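Local coordinates for protein transcriptional regulator (Streptococcus thermophilus LMD-9, PDB 5JUF) that acts as a quorum-sensing competence regulator of the RNPP family, probably activating transcription through a helix-turn-helix domain once its tetratricopeptide domain binds a signal peptide, at residues 161-164 against 165-168; 181-184 against 185-189; 284-287 against 288-292. One frame throughout, in Å; residues are numbered along the deposited sequence.

Contact 1 of 3, residues 161-164 against 165-168; sequences NDLL and VIDY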
ATOM      1  N   ASN A 161       3.473   4.939  -1.505  1.00 23.26           N
ATOM      2  CA  ASN A 161       4.052   3.628  -1.797  1.00 24.14           C
ATOM      3  C   ASN A 161       4.267   2.815  -0.527  1.00 20.17           C
ATOM      4  O   ASN A 161       4.091   1.591  -0.533  1.00 22.85           O
ATOM      5  CB  ASN A 161       5.372   3.802  -2.546  1.00 24.89           C
ATOM      6  CG  ASN A 161       5.161   4.192  -3.997  1.00 27.55           C
ATOM      7  OD1 ASN A 161       4.034   4.180  -4.486  1.00 28.70           O
ATOM      8  ND2 ASN A 161       6.240   4.534  -4.687  1.00 25.76           N
ATOM      9  N   ASP A 162       4.713   3.467   0.550  1.00 20.35           N
ATOM     10  CA  ASP A 162       4.880   2.777   1.825  1.00 21.01           C
ATOM     11  C   ASP A 162       3.558   2.194   2.296  1.00 19.86           C
ATOM     12  O   ASP A 162       3.518   1.080   2.819  1.00 22.76           O
ATOM     13  CB  ASP A 162       5.415   3.726   2.905  1.00 21.72           C
ATOM     14  CG  ASP A 162       6.836   4.199   2.647  1.00 28.75           C
ATOM     15  OD1 ASP A 162       7.574   3.530   1.897  1.00 28.67           O
ATOM     16  OD2 ASP A 162       7.207   5.259   3.211  1.00 29.99           O
ATOM     17  N   LEU A 163       2.470   2.964   2.171  1.00 24.09           N
ATOM     18  CA  LEU A 163       1.171   2.470   2.623  1.00 24.30           C
ATOM     19  C   LEU A 163       0.702   1.292   1.783  1.00 22.51           C
ATOM     20  O   LEU A 163      -0.044   0.441   2.279  1.00 24.90           O
ATOM     21  CB  LEU A 163       0.135   3.598   2.589  1.00 20.08           C
ATOM     22  CG  LEU A 163       0.360   4.749   3.568  1.00 22.94           C
ATOM     23  CD1 LEU A 163      -0.727   5.811   3.388  1.00 23.88           C
ATOM     24  CD2 LEU A 163       0.350   4.201   4.993  1.00 25.36           C
ATOM     25  N   LEU A 164       1.117   1.225   0.515  1.00 23.88           N
ATOM     26  CA  LEU A 164       0.762   0.067  -0.307  1.00 26.00           C
ATOM     27  C   LEU A 164       1.589  -1.157   0.068  1.00 21.67           C
ATOM     28  O   LEU A 164       1.077  -2.288   0.048  1.00 23.51           O
ATOM     29  CB  LEU A 164       0.940   0.401  -1.785  1.00 24.21           C
ATOM     30  CG  LEU A 164      -0.153   1.378  -2.238  1.00 31.28           C
ATOM     31  CD1 LEU A 164       0.160   1.893  -3.627  1.00 29.50           C
ATOM     32  CD2 LEU A 164      -1.499   0.673  -2.178  1.00 29.28           C
ATOM     33  N   VAL A 165       2.872  -0.965   0.397  1.00 23.03           N
ATOM     34  CA  VAL A 165       3.643  -2.076   0.969  1.00 22.34           C
ATOM     35  C   VAL A 165       2.963  -2.567   2.247  1.00 21.49           C
ATOM     36  O   VAL A 165       2.770  -3.770   2.446  1.00 22.67           O
ATOM     37  CB  VAL A 165       5.099  -1.648   1.216  1.00 23.14           C
ATOM     38  CG1 VAL A 165       5.856  -2.726   1.993  1.00 27.01           C
ATOM     39  CG2 VAL A 165       5.802  -1.369  -0.133  1.00 26.95           C
ATOM     40  N   ILE A 166       2.503  -1.631   3.078  1.00 22.94           N
ATOM     41  CA  ILE A 166       1.819  -1.997   4.318  1.00 28.89           C
ATOM     42  C   ILE A 166       0.512  -2.732   4.024  1.00 24.61           C
ATOM     43  O   ILE A 166       0.141  -3.684   4.728  1.00 25.55           O
ATOM     44  CB  ILE A 166       1.606  -0.737   5.178  1.00 24.42           C
ATOM     45  CG1 ILE A 166       2.942  -0.320   5.828  1.00 22.52           C
ATOM     46  CG2 ILE A 166       0.508  -0.948   6.248  1.00 26.35           C
ATOM     47  CD1 ILE A 166       2.872   1.025   6.507  1.00 22.79           C
ATOM     48  N   ASP A 167      -0.207  -2.307   2.979  1.00 23.77           N
ATOM     49  CA  ASP A 167      -1.406  -3.032   2.553  1.00 27.75           C
ATOM     50  C   ASP A 167      -1.070  -4.465   2.149  1.00 29.26           C
ATOM     51  O   ASP A 167      -1.823  -5.394   2.458  1.00 24.15           O
ATOM     52  CB  ASP A 167      -2.077  -2.280   1.394  1.00 27.06           C
ATOM     53  CG  ASP A 167      -3.552  -2.672   1.179  1.00 35.62           C
ATOM     54  OD1 ASP A 167      -4.180  -3.284   2.066  1.00 35.10           O
ATOM     55  OD2 ASP A 167      -4.092  -2.323   0.112  1.00 38.10           O
ATOM     56  N   TYR A 168       0.067  -4.674   1.469  1.00 22.11           N
ATOM     57  CA  TYR A 168       0.439  -6.038   1.101  1.00 26.23           C
ATOM     58  C   TYR A 168       0.809  -6.867   2.328  1.00 23.49           C
ATOM     59  O   TYR A 168       0.563  -8.079   2.354  1.00 21.87           O
ATOM     60  CB  TYR A 168       1.593  -6.014   0.097  1.00 22.90           C
ATOM     61  CG  TYR A 168       1.713  -7.246  -0.770  1.00 25.83           C
ATOM     62  CD1 TYR A 168       0.617  -7.730  -1.466  1.00 27.74           C
ATOM     63  CD2 TYR A 168       2.927  -7.899  -0.925  1.00 23.25           C
ATOM     64  CE1 TYR A 168       0.715  -8.842  -2.295  1.00 29.73           C
ATOM     65  CE2 TYR A 168       3.046  -9.030  -1.762  1.00 23.95           C
ATOM     66  CZ  TYR A 168       1.926  -9.497  -2.435  1.00 23.06           C
ATOM     67  OH  TYR A 168       2.008 -10.602  -3.267  1.00 26.52           O
TER

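Contact 2 of 3, residues 181-184 against 185-189; sequences KKLF and ERIIK. With SO4 (sulfate ion), chain D.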
ATOM      1  N   LYS A 181       2.224 -10.272  16.899  1.00 44.30           N
ATOM      2  CA  LYS A 181       1.308  -9.245  17.390  1.00 45.55           C
ATOM      3  C   LYS A 181       2.026  -7.926  17.643  1.00 34.30           C
ATOM      4  O   LYS A 181       1.441  -6.857  17.454  1.00 39.31           O
ATOM      5  CB  LYS A 181       0.614  -9.719  18.668  1.00 48.23           C
ATOM      6  CG  LYS A 181      -0.074 -11.067  18.558  1.00 59.58           C
ATOM      7  CD  LYS A 181      -0.523 -11.541  19.935  1.00 72.06           C
ATOM      8  CE  LYS A 181      -1.361 -12.801  19.856  1.00 78.51           C
ATOM      9  NZ  LYS A 181      -1.912 -13.166  21.192  1.00 82.19           N
ATOM     10  N   LYS A 182       3.284  -7.980  18.095  1.00 33.21           N
ATOM     11  CA  LYS A 182       4.025  -6.751  18.369  1.00 42.81           C
ATOM     12  C   LYS A 182       4.310  -5.964  17.090  1.00 35.82           C
ATOM     13  O   LYS A 182       4.200  -4.734  17.078  1.00 37.50           O
ATOM     14  CB  LYS A 182       5.329  -7.069  19.099  1.00 40.15           C
ATOM     15  CG  LYS A 182       5.130  -7.542  20.534  1.00 52.87           C
ATOM     16  CD  LYS A 182       6.431  -7.541  21.320  1.00 56.28           C
ATOM     17  CE  LYS A 182       6.189  -7.932  22.774  1.00 66.85           C
ATOM     18  NZ  LYS A 182       7.443  -7.939  23.581  1.00 71.90           N
ATOM     19  N   LEU A 183       4.699  -6.648  16.015  1.00 32.12           N
ATOM     20  CA  LEU A 183       4.848  -5.973  14.725  1.00 33.16           C
ATOM     21  C   LEU A 183       3.534  -5.338  14.268  1.00 34.56           C
ATOM     22  O   LEU A 183       3.516  -4.201  13.772  1.00 30.55           O
ATOM     23  CB  LEU A 183       5.341  -6.960  13.675  1.00 28.16           C
ATOM     24  CG  LEU A 183       5.414  -6.409  12.246  1.00 32.38           C
ATOM     25  CD1 LEU A 183       6.426  -5.273  12.195  1.00 28.60           C
ATOM     26  CD2 LEU A 183       5.780  -7.527  11.273  1.00 31.47           C
ATOM     27  N   PHE A 184       2.425  -6.066  14.402  1.00 34.30           N
ATOM     28  CA  PHE A 184       1.145  -5.540  13.938  1.00 33.29           C
ATOM     29  C   PHE A 184       0.779  -4.270  14.697  1.00 32.15           C
ATOM     30  O   PHE A 184       0.395  -3.257  14.094  1.00 30.50           O
ATOM     31  CB  PHE A 184       0.070  -6.623  14.074  1.00 29.83           C
ATOM     32  CG  PHE A 184      -1.292  -6.226  13.551  1.00 30.97           C
ATOM     33  CD1 PHE A 184      -1.473  -5.847  12.232  1.00 26.37           C
ATOM     34  CD2 PHE A 184      -2.401  -6.283  14.377  1.00 38.84           C
ATOM     35  CE1 PHE A 184      -2.730  -5.502  11.761  1.00 33.67           C
ATOM     36  CE2 PHE A 184      -3.658  -5.948  13.908  1.00 33.97           C
ATOM     37  CZ  PHE A 184      -3.823  -5.558  12.601  1.00 32.92           C
ATOM     38  N   GLU A 185       0.933  -4.296  16.028  1.00 32.89           N
ATOM     39  CA  GLU A 185       0.641  -3.117  16.840  1.00 39.67           C
ATOM     40  C   GLU A 185       1.527  -1.941  16.453  1.00 39.03           C
ATOM     41  O   GLU A 185       1.068  -0.795  16.415  1.00 32.34           O
ATOM     42  CB  GLU A 185       0.826  -3.441  18.324  1.00 44.24           C
ATOM     43  CG  GLU A 185      -0.213  -4.398  18.897  1.00 59.97           C
ATOM     44  CD  GLU A 185      -1.604  -3.798  18.945  1.00 69.18           C
ATOM     45  OE1 GLU A 185      -2.581  -4.571  19.016  1.00 76.79           O
ATOM     46  OE2 GLU A 185      -1.718  -2.555  18.913  1.00 72.65           O
ATOM     47  N   ARG A 186       2.812  -2.205  16.211  1.00 37.02           N
ATOM     48  CA  ARG A 186       3.733  -1.160  15.786  1.00 39.04           C
ATOM     49  C   ARG A 186       3.297  -0.545  14.461  1.00 36.17           C
ATOM     50  O   ARG A 186       3.256   0.681  14.318  1.00 31.37           O
ATOM     51  CB  ARG A 186       5.141  -1.742  15.676  1.00 41.30           C
ATOM     52  CG  ARG A 186       6.233  -0.734  15.385  1.00 58.29           C
ATOM     53  CD  ARG A 186       7.612  -1.387  15.559  1.00 71.05           C
ATOM     54  NE  ARG A 186       8.254  -1.699  14.283  1.00 74.70           N
ATOM     55  CZ  ARG A 186       9.162  -2.656  14.117  1.00 70.53           C
ATOM     56  NH1 ARG A 186       9.696  -2.867  12.926  1.00 60.88           N
ATOM     57  NH2 ARG A 186       9.523  -3.417  15.140  1.00 74.24           N
ATOM     58  N   ILE A 187       2.961  -1.385  13.477  1.00 28.00           N
ATOM     59  CA  ILE A 187       2.491  -0.869  12.192  1.00 28.67           C
ATOM     60  C   ILE A 187       1.186  -0.097  12.364  1.00 34.33           C
ATOM     61  O   ILE A 187       1.025   0.998  11.811  1.00 31.83           O
ATOM     62  CB  ILE A 187       2.341  -2.015  11.175  1.00 25.01           C
ATOM     63  CG1 ILE A 187       3.685  -2.694  10.913  1.00 32.26           C
ATOM     64  CG2 ILE A 187       1.766  -1.502   9.833  1.00 27.75           C
ATOM     65  CD1 ILE A 187       4.695  -1.817  10.194  1.00 32.50           C
ATOM     66  N   ILE A 188       0.236  -0.657  13.127  1.00 30.26           N
ATOM     67  CA  ILE A 188      -1.060  -0.001  13.361  1.00 35.45           C
ATOM     68  C   ILE A 188      -0.853   1.403  13.906  1.00 32.81           C
ATOM     69  O   ILE A 188      -1.436   2.377  13.415  1.00 32.29           O
ATOM     70  CB  ILE A 188      -1.920  -0.818  14.353  1.00 44.71           C
ATOM     71  CG1 ILE A 188      -2.438  -2.116  13.757  1.00 46.12           C
ATOM     72  CG2 ILE A 188      -3.089   0.009  14.868  1.00 45.76           C
ATOM     73  CD1 ILE A 188      -2.354  -2.182  12.310  1.00 46.58           C
ATOM     74  N   LYS A 189      -0.065   1.508  14.980  1.00 31.82           N
ATOM     75  CA  LYS A 189       0.135   2.787  15.651  1.00 36.87           C
ATOM     76  C   LYS A 189       0.710   3.823  14.700  1.00 37.43           C
ATOM     77  O   LYS A 189       0.310   4.990  14.726  1.00 36.15           O
ATOM     78  CB  LYS A 189       1.059   2.609  16.854  1.00 37.46           C
ATOM     79  CG  LYS A 189       1.559   3.938  17.439  1.00 48.13           C
ATOM     80  CD  LYS A 189       2.563   3.773  18.587  1.00 53.99           C
ATOM     81  CE  LYS A 189       3.022   5.140  19.102  1.00 56.57           C
ATOM     82  NZ  LYS A 189       3.922   5.069  20.287  1.00 57.63           N
TER
HETATM   83  S   SO4 D 403       6.787   4.671  17.743  1.00 79.14           S
HETATM   84  O1  SO4 D 403       6.461   4.949  19.140  1.00 79.48           O
HETATM   85  O2  SO4 D 403       5.628   4.952  16.899  1.00 76.14           O
HETATM   86  O3  SO4 D 403       7.909   5.515  17.335  1.00 80.09           O
HETATM   87  O4  SO4 D 403       7.170   3.265  17.612  1.00 84.17           O

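Contact 3 of 3, residues 284-287 against 288-292; sequences SVLE and ESIKA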
ATOM      1  N   SER A 284     -28.467   1.209  -3.977  1.00 31.60           N
ATOM      2  CA  SER A 284     -29.309   0.107  -3.510  1.00 31.51           C
ATOM      3  C   SER A 284     -28.494  -1.159  -3.252  1.00 34.82           C
ATOM      4  O   SER A 284     -28.790  -1.900  -2.310  1.00 32.85           O
ATOM      5  CB  SER A 284     -30.439  -0.152  -4.507  1.00 43.52           C
ATOM      6  OG  SER A 284     -29.935  -0.686  -5.718  1.00 54.12           O
ATOM      7  N   VAL A 285     -27.438  -1.402  -4.046  1.00 29.37           N
ATOM      8  CA  VAL A 285     -26.606  -2.588  -3.835  1.00 28.92           C
ATOM      9  C   VAL A 285     -25.943  -2.528  -2.470  1.00 37.03           C
ATOM     10  O   VAL A 285     -25.935  -3.510  -1.718  1.00 31.04           O
ATOM     11  CB  VAL A 285     -25.557  -2.732  -4.955  1.00 33.08           C
ATOM     12  CG1 VAL A 285     -24.555  -3.853  -4.613  1.00 33.55           C
ATOM     13  CG2 VAL A 285     -26.222  -3.009  -6.273  1.00 28.95           C
ATOM     14  N   LEU A 286     -25.379  -1.365  -2.129  1.00 30.31           N
ATOM     15  CA  LEU A 286     -24.800  -1.160  -0.808  1.00 28.77           C
ATOM     16  C   LEU A 286     -25.858  -1.239   0.287  1.00 27.60           C
ATOM     17  O   LEU A 286     -25.645  -1.884   1.323  1.00 34.51           O
ATOM     18  CB  LEU A 286     -24.083   0.196  -0.760  1.00 29.97           C
ATOM     19  CG  LEU A 286     -23.417   0.616   0.549  1.00 30.70           C
ATOM     20  CD1 LEU A 286     -22.301  -0.364   0.901  1.00 31.60           C
ATOM     21  CD2 LEU A 286     -22.879   2.022   0.434  1.00 31.26           C
ATOM     22  N   GLU A 287     -26.994  -0.557   0.094  1.00 26.08           N
ATOM     23  CA  GLU A 287     -28.043  -0.549   1.112  1.00 30.77           C
ATOM     24  C   GLU A 287     -28.491  -1.970   1.474  1.00 35.52           C
ATOM     25  O   GLU A 287     -28.582  -2.327   2.655  1.00 32.21           O
ATOM     26  CB  GLU A 287     -29.237   0.275   0.627  1.00 34.91           C
ATOM     27  CG  GLU A 287     -30.297   0.401   1.686  1.00 38.01           C
ATOM     28  CD  GLU A 287     -31.543   1.103   1.207  1.00 48.31           C
ATOM     29  OE1 GLU A 287     -31.514   1.693   0.109  1.00 46.31           O
ATOM     30  OE2 GLU A 287     -32.554   1.059   1.935  1.00 46.71           O
ATOM     31  N   GLU A 288     -28.774  -2.797   0.466  1.00 32.00           N
ATOM     32  CA  GLU A 288     -29.250  -4.153   0.742  1.00 34.31           C
ATOM     33  C   GLU A 288     -28.158  -5.025   1.344  1.00 30.33           C
ATOM     34  O   GLU A 288     -28.449  -5.914   2.153  1.00 33.10           O
ATOM     35  CB  GLU A 288     -29.787  -4.786  -0.536  1.00 33.06           C
ATOM     36  CG  GLU A 288     -31.005  -4.083  -1.056  1.00 43.27           C
ATOM     37  CD  GLU A 288     -32.098  -3.975  -0.003  1.00 52.52           C
ATOM     38  OE1 GLU A 288     -32.372  -4.983   0.687  1.00 53.84           O
ATOM     39  OE2 GLU A 288     -32.672  -2.878   0.142  1.00 51.42           O
ATOM     40  N   SER A 289     -26.905  -4.782   0.967  1.00 27.16           N
ATOM     41  CA  SER A 289     -25.797  -5.532   1.541  1.00 32.15           C
ATOM     42  C   SER A 289     -25.646  -5.228   3.027  1.00 35.13           C
ATOM     43  O   SER A 289     -25.356  -6.126   3.827  1.00 33.59           O
ATOM     44  CB  SER A 289     -24.513  -5.205   0.780  1.00 35.56           C
ATOM     45  OG  SER A 289     -23.408  -5.886   1.341  1.00 43.76           O
ATOM     46  N   ILE A 290     -25.862  -3.972   3.423  1.00 32.15           N
ATOM     47  CA  ILE A 290     -25.764  -3.612   4.836  1.00 32.72           C
ATOM     48  C   ILE A 290     -26.969  -4.143   5.610  1.00 37.01           C
ATOM     49  O   ILE A 290     -26.838  -4.619   6.748  1.00 37.94           O
ATOM     50  CB  ILE A 290     -25.602  -2.087   4.978  1.00 32.10           C
ATOM     51  CG1 ILE A 290     -24.290  -1.657   4.316  1.00 37.53           C
ATOM     52  CG2 ILE A 290     -25.600  -1.683   6.438  1.00 33.26           C
ATOM     53  CD1 ILE A 290     -24.009  -0.178   4.377  1.00 41.22           C
ATOM     54  N   LYS A 291     -28.156  -4.082   5.006  1.00 34.20           N
ATOM     55  CA  LYS A 291     -29.343  -4.634   5.651  1.00 35.00           C
ATOM     56  C   LYS A 291     -29.185  -6.132   5.898  1.00 39.16           C
ATOM     57  O   LYS A 291     -29.594  -6.641   6.947  1.00 38.05           O
ATOM     58  CB  LYS A 291     -30.575  -4.336   4.802  1.00 38.74           C
ATOM     59  CG  LYS A 291     -31.012  -2.885   4.887  1.00 38.87           C
ATOM     60  CD  LYS A 291     -31.898  -2.465   3.718  1.00 40.21           C
ATOM     61  CE  LYS A 291     -33.144  -3.272   3.642  1.00 36.95           C
ATOM     62  NZ  LYS A 291     -34.094  -2.679   2.645  1.00 42.94           N
ATOM     63  N   ALA A 292     -28.572  -6.851   4.950  1.00 37.53           N
ATOM     64  CA  ALA A 292     -28.249  -8.259   5.165  1.00 42.46           C
ATOM     65  C   ALA A 292     -27.278  -8.435   6.325  1.00 48.45           C
ATOM     66  O   ALA A 292     -27.428  -9.359   7.135  1.00 48.33           O
ATOM     67  CB  ALA A 292     -27.663  -8.864   3.888  1.00 42.45           C
TER
HETATM   68  O   HOH W   1     -32.702  -0.909  -1.545  1.00 50.55           O

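Contact 1 of 3, residues 161-164 against 165-168
V165 starts the next turn of the helix, its N donating to N161 O at 3.0 Å. Its CG1 lies anti to the backbone N (chi1 172°), which leaves CG2 on the N side and packs that methyl 3.4 Å from N161 O. I166 follows with N to D162 O at 2.9 Å. The ethyl branch of I166 runs back over the same carbonyl, CG1 being 3.4 Å from D162 O, and ends in CD1, 4.3 Å from L163 CD2: a loose apolar i to i+3 touch. D167 N reaches L163 O at 2.8 Å, while D167 CB rests 3.4 Å from L164 O. Y168 N closes the series on L164 O at 3.0 Å; its ring leaves the turn, and its hydroxyl bonds N128. At the other end, the N161 amide is engaged by K82 and E119, and D162 forms a salt bridge with K155. This regular alpha-helical stretch of helix 160-173 is largely buried within the tetratricopeptide domain: V165 and I166 face helix 139-152, L164, D167 and Y168 meet helix 117-130, and L163 and L164 pack on helix 200-219.

Contact 2 of 3, residues 181-184 against 185-189
F184 and I188 make the one aromatic interaction of this helical contact, a CH-pi contact in which I188 CD1 sits 3.8 Å from the F184 ring centroid. The methyl is over the face, 27° off the ring normal and displaced toward the rim, with F184 CE1 closest at 3.4 Å. On the phenylalanine side, CG is anti to the backbone N (chi1 -177°); on the other, the I188 chi2 of -16° is an unusual, strained value, so the exact placing of CD1 is less certain. Apolar packing continues at L183, whose CD1 lies 4.0 Å from I187 CG1, the two side chains running side by side. The same L183 CD1 lies over one face of the R186 guanidinium, 4.1 Å from NH1, and R186 also hydrogen-bonds the K153 carbonyl through NH1. The backbone supplies four i to i+4 hydrogen bonds, from E185 N to K181 O through I188 N to F184 O; the last is 2.8 Å long. Among the ionic groups, K189 extends away from the turn and donates NZ to O1 of a sulfate at 2.8 Å, an ion probably from the crystallisation liquor that R190 also binds. The chemistry therefore divides helix 181-192: F184, I187 and I188 pack into the domain against helices 160-173 and 200-219, whereas K189, with R190, reaches out and holds an anion on the exposed side.

Contact 3 of 3, residues 284-287 against 288-292
E287 and K291 run side by side and point the same way, one turn apart on helix 284-296. Their aliphatic parts do the touching: E287 CG is 3.9 Å from K291 CD. E287 is extended, with CG anti to the backbone N (chi1 -175°). The lysine bends at chi3 (60°), and this bend brings NZ to E288. There K291 NZ meets E288 OE2 on the syn side, 15° out of the carboxylate plane, in a 2.9 Å salt bridge, whereas E287 OE2 remains 4.1 Å from K291 NZ, beyond salt-bridge range. The ammonium probably offsets part of the repulsion between the two carboxylates, E287 OE2 and E288 OE2 being 4.3 Å apart. A water links the two glutamates, donating to E288 OE2 at 2.6 Å and, weakly, to E287 OE1. Beneath these side chains run the i to i+4 bonds of a regular alpha helix, S284 O to E288 N through E287 O to K291 N, in helix 284-296, the final helix of the modelled chain, within the all-helical tetratricopeptide domain. On the flank turned to the neighbouring helices, L286 and I290 cross at a slant: L286 CD1 is 3.9 Å from I290 CD1, and I290 CG1 lies 3.3 Å from L286 O, the same oxygen that accepts I290 N. P247 of helix 246-260 touches both of these apolar side chains, and helix 264-280 covers I290 further with Y271 and I275. I275 also touches K291, while E287 rests on S279.

Contact 1 is the core member, its centre about 2 Å from that of the chain; contact 2 is partly buried at about 16 Å, and contact 3 lies at the surface, about 28 Å out. Contacts 1 and 2 sit on consecutive helices, 160-173 and 181-192, and meet through I166 CG2 and I187 CG2, 3.8 Å apart; both pack on helix 200-219. Contact 3 shares neither helix, its nearest atoms about 18 Å from contact 1. The chemistry follows the depth: polar groups within contact 1 pair with other helices and loops, contact 2 joins aromatic packing to a lysine that holds a sulfate, and contact 3 has an i to i+3 salt bridge and a glutamate-bridging water.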